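Local coordinates for salivary cystatin-L (PDB 4ZM8), which inhibits host cysteine proteinases such as cathepsins L and S, helping the tick to suppress the host's immune response while it feeds, at the interface of chains A and B. Coordinates in Å, arbitrary orientation; residue numbers count along the deposited sequence, not the author numbering. Chains: chain A/B, Putative secreted cystatin.

The interface of chains A and B. Residues chain A 22-23, 25-27, 30; chain B 61, 94, 96, 104, 106, 109.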
# COMPACT_ATOMS: atom_id res chain seq x y z
N LEU A 22 14.62 13.73 0.53
CA LEU A 22 13.37 13.00 0.65
C LEU A 22 12.54 13.56 1.78
O LEU A 22 11.31 13.55 1.73
CB LEU A 22 13.64 11.51 0.87
CG LEU A 22 13.27 10.67 -0.36
CD1 LEU A 22 13.71 11.36 -1.64
CD2 LEU A 22 13.88 9.27 -0.28
N ALA A 23 13.22 14.07 2.80
CA ALA A 23 12.54 14.63 3.96
C ALA A 23 11.92 15.98 3.60
O ALA A 23 10.85 16.34 4.09
CB ALA A 23 13.51 14.75 5.12
N TYR A 25 11.03 16.84 0.37
CA TYR A 25 9.93 16.42 -0.49
C TYR A 25 8.71 15.97 0.30
O TYR A 25 7.60 16.41 0.03
CB TYR A 25 10.34 15.29 -1.43
CG TYR A 25 9.15 14.75 -2.17
CD1 TYR A 25 8.58 15.47 -3.22
CD2 TYR A 25 8.56 13.55 -1.81
CE1 TYR A 25 7.47 15.00 -3.90
CE2 TYR A 25 7.44 13.07 -2.48
CZ TYR A 25 6.90 13.80 -3.53
OH TYR A 25 5.79 13.32 -4.20
N ALA A 26 8.92 15.09 1.27
CA ALA A 26 7.83 14.59 2.10
C ALA A 26 7.14 15.70 2.88
O ALA A 26 5.92 15.75 2.95
CB ALA A 26 8.33 13.52 3.05
N THR A 27 7.93 16.58 3.49
CA THR A 27 7.39 17.63 4.36
C THR A 27 6.64 18.72 3.60
O THR A 27 5.55 19.14 4.02
CB THR A 27 8.49 18.32 5.18
OG1 THR A 27 9.25 17.34 5.89
CG2 THR A 27 7.88 19.27 6.16
N TRP A 30 3.34 17.12 2.12
CA TRP A 30 2.30 16.76 3.07
C TRP A 30 1.60 17.99 3.64
O TRP A 30 0.38 18.06 3.63
CB TRP A 30 2.88 15.90 4.19
CG TRP A 30 1.88 15.65 5.27
CD1 TRP A 30 0.84 14.75 5.24
CD2 TRP A 30 1.80 16.30 6.54
NE1 TRP A 30 0.13 14.81 6.41
CE2 TRP A 30 0.70 15.76 7.23
CE3 TRP A 30 2.56 17.29 7.16
CZ2 TRP A 30 0.33 16.17 8.50
CZ3 TRP A 30 2.19 17.71 8.43
CH2 TRP A 30 1.09 17.15 9.08
N LEU B 61 10.98 7.95 7.94
CA LEU B 61 11.71 9.15 8.33
C LEU B 61 11.16 9.72 9.63
O LEU B 61 10.00 10.10 9.71
CB LEU B 61 11.61 10.20 7.23
CG LEU B 61 12.09 9.67 5.89
CD1 LEU B 61 11.87 10.70 4.82
CD2 LEU B 61 13.54 9.29 5.96
N THR B 94 6.92 9.68 8.99
CA THR B 94 6.33 9.41 7.70
C THR B 94 7.07 8.28 7.02
O THR B 94 8.23 7.99 7.34
CB THR B 94 6.39 10.63 6.79
OG1 THR B 94 5.87 10.29 5.49
CG2 THR B 94 7.85 11.10 6.64
N VAL B 96 8.09 7.35 3.04
CA VAL B 96 8.11 7.67 1.63
C VAL B 96 8.50 6.43 0.80
O VAL B 96 9.57 5.85 1.00
CB VAL B 96 9.10 8.82 1.36
CG1 VAL B 96 9.13 9.19 -0.11
CG2 VAL B 96 8.72 10.03 2.20
N LYS B 104 7.33 8.86 -5.93
CA LYS B 104 7.28 8.83 -4.48
C LYS B 104 5.88 9.04 -3.95
O LYS B 104 5.10 9.80 -4.53
CB LYS B 104 8.19 9.90 -3.88
CG LYS B 104 9.49 10.09 -4.61
CD LYS B 104 10.36 11.05 -3.85
CE LYS B 104 11.35 11.71 -4.77
NZ LYS B 104 10.64 12.43 -5.85
N VAL B 106 3.93 9.76 -0.09
CA VAL B 106 4.24 10.21 1.26
C VAL B 106 3.12 9.90 2.23
O VAL B 106 2.08 10.56 2.23
CB VAL B 106 4.52 11.73 1.25
CG1 VAL B 106 4.66 12.27 2.68
CG2 VAL B 106 5.75 12.01 0.43
N PHE B 109 1.81 12.16 7.76
CA PHE B 109 2.61 12.46 8.94
C PHE B 109 1.88 12.18 10.24
O PHE B 109 0.75 12.63 10.45
CB PHE B 109 3.03 13.93 8.92
CG PHE B 109 4.26 14.20 8.12
CD1 PHE B 109 4.48 13.54 6.92
CD2 PHE B 109 5.18 15.13 8.55
CE1 PHE B 109 5.62 13.80 6.17
CE2 PHE B 109 6.32 15.40 7.81
CZ PHE B 109 6.54 14.72 6.61
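B:Phe109 lies against one face of the indole of A:Trp30, and the two rings are stacked. Their planes are 8° apart, and the centroid of the phenyl ring is 4.6 Å from that of the six-membered indole ring. Followed outward, B:Phe109 starts with CB over the face of the indole, 3.4 Å from A:Trp30 CE2, in a CH-pi contact with both indole rings. CG then meets A:Trp30 CD2. CD1 reaches CG of the indole, and CD2 turns to CE3. CE1 moves on towards the backbone oxygen of A:Ala26. CE2 lies near the hydroxyl OG1 of A:Thr27. The tip, B:Phe109 CZ, ends 3.8 Å from A:Thr27 CA, beside the same hydroxyl. That hydroxyl donates a hydrogen bond to the carbonyl A:Ala23 O within helix 17-32. The phenyl ring thus runs from the indole back to the helix. A:Trp30 has CG anti to its backbone N (chi1 173°), which lets the flat side of the indole receive CB.

One turn earlier, A:Ala26 points its methyl at the sheet of chain B. A:Ala26 CB is 3.6 Å from B:Val96 CG2. B:Val106 reaches both A:Ala26 and the ring of A:Tyr25, with its CG2 3.5 Å from A:Tyr25 CE2. The aliphatic chain of B:Lys104 crosses the other face of the same ring near its CD2-CE2 side, with CB near CE2 and CD near CD2. Its CE carries on to A:Leu22 CD1. B:Leu61 CD1 adds a looser contact, 4.1 Å from A:Ala23 CA.

The contact between the chains is therefore apolar. It packs the helix of one chain on strands of the other, as the cystatin helix packs on its own sheet in a monomer. This fits a domain-swapped dimer, with a twin patch where the chains are exchanged. The protein is a monomer that can dimerise in vitro, probably not in vivo. The patch thus helps to hold together a dimer that is predicted to be inactive, because dimerisation disrupts the interaction with target proteases.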